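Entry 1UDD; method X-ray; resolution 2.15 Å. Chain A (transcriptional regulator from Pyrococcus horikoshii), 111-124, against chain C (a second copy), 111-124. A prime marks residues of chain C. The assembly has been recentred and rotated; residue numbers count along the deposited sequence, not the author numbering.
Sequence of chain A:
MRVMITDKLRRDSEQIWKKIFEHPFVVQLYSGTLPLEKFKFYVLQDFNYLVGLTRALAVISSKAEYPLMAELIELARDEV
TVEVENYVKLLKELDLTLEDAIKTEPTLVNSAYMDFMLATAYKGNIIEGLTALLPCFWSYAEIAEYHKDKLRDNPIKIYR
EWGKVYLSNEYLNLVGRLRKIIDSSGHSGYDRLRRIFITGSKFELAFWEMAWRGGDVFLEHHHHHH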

# COMPACT_ATOMS: atom_id res chain seq x y z
N SER A 111 -13.79 -12.90 6.11
CA SER A 111 -12.76 -11.90 6.37
C SER A 111 -11.45 -12.31 5.73
O SER A 111 -10.84 -11.54 4.98
CB SER A 111 -12.52 -11.73 7.87
OG SER A 111 -13.71 -11.33 8.53
N ALA A 112 -11.02 -13.53 6.04
CA ALA A 112 -9.79 -14.08 5.51
C ALA A 112 -9.73 -14.02 3.97
O ALA A 112 -8.73 -13.55 3.40
CB ALA A 112 -9.63 -15.50 5.96
N TYR A 113 -10.78 -14.49 3.30
CA TYR A 113 -10.80 -14.48 1.84
C TYR A 113 -10.64 -13.06 1.31
O TYR A 113 -9.83 -12.80 0.42
CB TYR A 113 -12.10 -15.11 1.33
CG TYR A 113 -12.19 -15.32 -0.18
CD1 TYR A 113 -11.04 -15.37 -0.99
CD2 TYR A 113 -13.43 -15.50 -0.79
CE1 TYR A 113 -11.15 -15.61 -2.36
CE2 TYR A 113 -13.54 -15.73 -2.16
CZ TYR A 113 -12.40 -15.78 -2.94
OH TYR A 113 -12.54 -16.00 -4.29
N MET A 114 -11.41 -12.13 1.85
CA MET A 114 -11.28 -10.76 1.39
C MET A 114 -9.86 -10.22 1.66
O MET A 114 -9.31 -9.49 0.84
CB MET A 114 -12.33 -9.88 2.07
CG MET A 114 -13.75 -10.24 1.64
SD MET A 114 -13.92 -10.39 -0.19
CE MET A 114 -13.90 -12.12 -0.38
N ASP A 115 -9.27 -10.60 2.79
CA ASP A 115 -7.92 -10.16 3.15
C ASP A 115 -6.88 -10.73 2.21
O ASP A 115 -5.91 -10.08 1.88
CB ASP A 115 -7.60 -10.52 4.60
CG ASP A 115 -8.36 -9.65 5.59
OD1 ASP A 115 -8.98 -8.65 5.14
OD2 ASP A 115 -8.33 -9.95 6.79
N PHE A 116 -7.09 -11.97 1.78
CA PHE A 116 -6.19 -12.62 0.83
C PHE A 116 -6.23 -11.81 -0.47
O PHE A 116 -5.18 -11.53 -1.08
CB PHE A 116 -6.65 -14.07 0.58
CG PHE A 116 -6.30 -14.58 -0.81
CD1 PHE A 116 -4.99 -14.92 -1.13
CD2 PHE A 116 -7.28 -14.69 -1.79
CE1 PHE A 116 -4.66 -15.37 -2.41
CE2 PHE A 116 -6.97 -15.14 -3.08
CZ PHE A 116 -5.65 -15.48 -3.39
N MET A 117 -7.42 -11.40 -0.89
CA MET A 117 -7.54 -10.60 -2.12
C MET A 117 -6.77 -9.28 -1.99
O MET A 117 -5.96 -8.93 -2.85
CB MET A 117 -9.00 -10.25 -2.43
CG MET A 117 -9.98 -11.45 -2.50
SD MET A 117 -11.56 -11.03 -3.26
CE MET A 117 -11.81 -9.43 -2.67
N LEU A 118 -7.04 -8.54 -0.91
CA LEU A 118 -6.40 -7.25 -0.71
C LEU A 118 -4.89 -7.41 -0.54
O LEU A 118 -4.11 -6.69 -1.14
CB LEU A 118 -6.99 -6.56 0.53
CG LEU A 118 -6.50 -5.12 0.73
CD1 LEU A 118 -6.83 -4.28 -0.49
CD2 LEU A 118 -7.17 -4.53 1.95
N ALA A 119 -4.48 -8.36 0.29
CA ALA A 119 -3.06 -8.59 0.51
C ALA A 119 -2.33 -8.94 -0.80
O ALA A 119 -1.19 -8.50 -1.03
CB ALA A 119 -2.86 -9.71 1.53
N THR A 120 -2.97 -9.74 -1.64
CA THR A 120 -2.35 -10.14 -2.91
C THR A 120 -2.27 -8.96 -3.88
O THR A 120 -1.27 -8.80 -4.60
CB THR A 120 -3.12 -11.31 -3.54
OG1 THR A 120 -3.23 -12.36 -2.59
CG2 THR A 120 -2.38 -11.85 -4.75
N ALA A 121 -3.30 -8.12 -3.88
CA ALA A 121 -3.31 -6.93 -4.73
C ALA A 121 -2.17 -5.99 -4.29
O ALA A 121 -1.51 -5.36 -5.11
CB ALA A 121 -4.64 -6.21 -4.59
N TYR A 122 -1.96 -5.90 -2.99
CA TYR A 122 -0.93 -5.04 -2.45
C TYR A 122 0.50 -5.51 -2.71
O TYR A 122 1.34 -4.75 -3.18
CB TYR A 122 -1.12 -4.85 -0.93
CG TYR A 122 0.07 -4.17 -0.28
CD1 TYR A 122 1.10 -4.92 0.26
CD2 TYR A 122 0.21 -2.77 -0.32
CE1 TYR A 122 2.26 -4.31 0.74
CE2 TYR A 122 1.37 -2.15 0.14
CZ TYR A 122 2.40 -2.92 0.67
OH TYR A 122 3.57 -2.34 1.12
N LYS A 123 0.78 -6.76 -2.42
CA LYS A 123 2.14 -7.21 -2.62
C LYS A 123 2.57 -7.60 -4.02
O LYS A 123 3.75 -7.50 -4.33
CB LYS A 123 2.49 -8.34 -1.65
CG LYS A 123 1.51 -9.46 -1.62
CD LYS A 123 1.90 -10.44 -0.53
CE LYS A 123 0.87 -11.54 -0.41
NZ LYS A 123 1.39 -12.65 0.41
N GLY A 124 1.62 -7.97 -4.88
CA GLY A 124 2.02 -8.40 -6.22
C GLY A 124 1.74 -7.43 -7.32
O GLY A 124 1.12 -6.38 -7.07
N SER C 111 -1.74 -19.08 5.22
CA SER C 111 -1.77 -18.01 4.22
C SER C 111 -2.74 -16.93 4.62
O SER C 111 -2.40 -15.75 4.65
CB SER C 111 -2.18 -18.56 2.86
OG SER C 111 -1.21 -19.49 2.44
N ALA C 112 -3.96 -17.37 4.93
CA ALA C 112 -5.03 -16.49 5.33
C ALA C 112 -4.65 -15.60 6.52
O ALA C 112 -4.83 -14.38 6.47
CB ALA C 112 -6.26 -17.32 5.67
N TYR C 113 -4.12 -16.21 7.58
CA TYR C 113 -3.74 -15.46 8.77
C TYR C 113 -2.70 -14.41 8.42
O TYR C 113 -2.84 -13.24 8.81
CB TYR C 113 -3.22 -16.42 9.85
CG TYR C 113 -2.90 -15.78 11.20
CD1 TYR C 113 -3.51 -14.59 11.63
CD2 TYR C 113 -2.01 -16.42 12.09
CE1 TYR C 113 -3.25 -14.06 12.90
CE2 TYR C 113 -1.75 -15.89 13.36
CZ TYR C 113 -2.37 -14.72 13.75
OH TYR C 113 -2.11 -14.22 15.00
N MET C 114 -1.66 -14.80 7.70
CA MET C 114 -0.65 -13.81 7.33
C MET C 114 -1.28 -12.69 6.46
O MET C 114 -0.89 -11.52 6.57
CB MET C 114 0.50 -14.46 6.57
CG MET C 114 1.32 -15.41 7.41
SD MET C 114 1.70 -14.77 9.07
CE MET C 114 0.45 -15.54 10.01
N ASP C 115 -2.23 -13.06 5.61
CA ASP C 115 -2.87 -12.07 4.73
C ASP C 115 -3.72 -11.10 5.53
O ASP C 115 -3.77 -9.91 5.21
CB ASP C 115 -3.73 -12.74 3.65
CG ASP C 115 -2.88 -13.42 2.58
OD1 ASP C 115 -1.68 -13.07 2.44
OD2 ASP C 115 -3.40 -14.29 1.89
N PHE C 116 -4.38 -11.61 6.57
CA PHE C 116 -5.17 -10.77 7.45
C PHE C 116 -4.24 -9.74 8.10
O PHE C 116 -4.60 -8.57 8.26
CB PHE C 116 -5.84 -11.63 8.53
CG PHE C 116 -6.10 -10.88 9.81
CD1 PHE C 116 -7.10 -9.91 9.88
CD2 PHE C 116 -5.34 -11.15 10.95
CE1 PHE C 116 -7.35 -9.22 11.07
CE2 PHE C 116 -5.58 -10.47 12.15
CZ PHE C 116 -6.59 -9.50 12.21
N MET C 117 -3.06 -10.18 8.51
CA MET C 117 -2.10 -9.27 9.13
C MET C 117 -1.69 -8.16 8.16
O MET C 117 -1.78 -6.97 8.47
CB MET C 117 -0.83 -10.04 9.56
CG MET C 117 -1.04 -11.09 10.65
SD MET C 117 0.52 -11.71 11.36
CE MET C 117 1.40 -11.93 9.96
N LEU C 118 -1.25 -8.55 6.98
CA LEU C 118 -0.81 -7.59 5.97
C LEU C 118 -1.94 -6.68 5.54
O LEU C 118 -1.77 -5.47 5.45
CB LEU C 118 -0.24 -8.33 4.76
CG LEU C 118 0.40 -7.43 3.69
CD1 LEU C 118 1.62 -6.72 4.27
CD2 LEU C 118 0.79 -8.27 2.49
N ALA C 119 -3.10 -7.26 5.28
CA ALA C 119 -4.26 -6.48 4.85
C ALA C 119 -4.66 -5.44 5.90
O ALA C 119 -5.02 -4.31 5.56
CB ALA C 119 -5.46 -7.43 4.55
N THR C 120 -4.61 -5.83 7.18
CA THR C 120 -4.98 -4.92 8.25
C THR C 120 -3.93 -3.81 8.40
O THR C 120 -4.28 -2.64 8.65
CB THR C 120 -5.19 -5.68 9.58
OG1 THR C 120 -6.06 -6.79 9.36
CG2 THR C 120 -5.85 -4.77 10.62
N ALA C 121 -2.66 -4.16 8.27
CA ALA C 121 -1.59 -3.14 8.33
C ALA C 121 -1.78 -2.13 7.19
O ALA C 121 -1.56 -0.92 7.37
CB ALA C 121 -0.22 -3.80 8.18
N TYR C 122 -2.16 -2.62 6.01
CA TYR C 122 -2.37 -1.75 4.84
C TYR C 122 -3.56 -0.81 4.96
O TYR C 122 -3.44 0.39 4.74
CB TYR C 122 -2.55 -2.57 3.55
CG TYR C 122 -3.01 -1.70 2.37
CD1 TYR C 122 -4.35 -1.64 2.00
CD2 TYR C 122 -2.09 -0.87 1.69
CE1 TYR C 122 -4.77 -0.76 0.98
CE2 TYR C 122 -2.50 -0.01 0.68
CZ TYR C 122 -3.85 0.05 0.33
OH TYR C 122 -4.27 0.95 -0.61
N LYS C 123 -4.72 -1.35 5.29
CA LYS C 123 -5.89 -0.49 5.36
C LYS C 123 -6.08 0.36 6.60
O LYS C 123 -6.71 1.42 6.51
CB LYS C 123 -7.15 -1.31 5.09
CG LYS C 123 -7.22 -2.60 5.81
CD LYS C 123 -8.49 -3.33 5.44
CE LYS C 123 -8.58 -4.64 6.18
NZ LYS C 123 -9.94 -5.20 6.01
N GLY C 124 -5.53 -0.05 7.74
CA GLY C 124 -5.75 0.71 8.96
C GLY C 124 -4.59 1.56 9.42
O GLY C 124 -3.51 1.47 8.84

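Residues 111-123 are helical in both chains, and the two helices cross at 64° with their axes 7.9 Å apart at closest approach. That separation is small for a helix pair, and CA positions lie near one another along the crossing: Ala112 CA is 5.3 Å from Ala112′ CA, Asp115 CA 5.1 Å from Phe116′ CA, Phe116 CA 5.2 Å from Asp115′ CA, and Ala119 CA 5.0 Å from Ala119′ CA. The pairings are reciprocal, as expected for two copies related by a near twofold axis, and Ala112 CB lies 3.8 Å from Ala112′ CB.

Asp115 covers the most surface, with 80 Å² buried on each copy. Its CA-to-CB bond points toward the partner helix, and its side chain fills a hole formed by Asp115′, Phe116′, Ala119′ and Lys123′; Asp115′ does the same in return. Asp115 OD2 sits 3.3 Å from Phe116′ CD1, at the ring edge and near its plane, where the positively polarised ring hydrogens suit a carboxylate. The charge is also answered by lysine: Asp115 OD1 and Lys123′ NZ form a salt bridge, as do Lys123 NZ and Asp115′ OD1, but both measure 3.7 Å and are therefore long. No hydrogen bond crosses between the stretches.

Leu118, at 71 Å² per copy, supplies the apolar counterpart. Its CD2 lies 4.0 Å from Tyr122′ CD1 and 3.9 Å from Lys123′ CD, so the lysine's aliphatic chain packs against leucine while its amine reaches the aspartate. In chain A, Lys123 has chi1 at 51° (p) and chi2 to chi4 all t, a chain extended beyond chi1.

Tyr122 buries 68 Å² and meets its own copy, CD2 of Tyr122 lying 3.6 Å from CD2 of Tyr122′. The ring centroids are 5.5 Å apart with planes at 43°, an oblique pairing; both hydroxyls are hydrogen-bonded elsewhere in the structure.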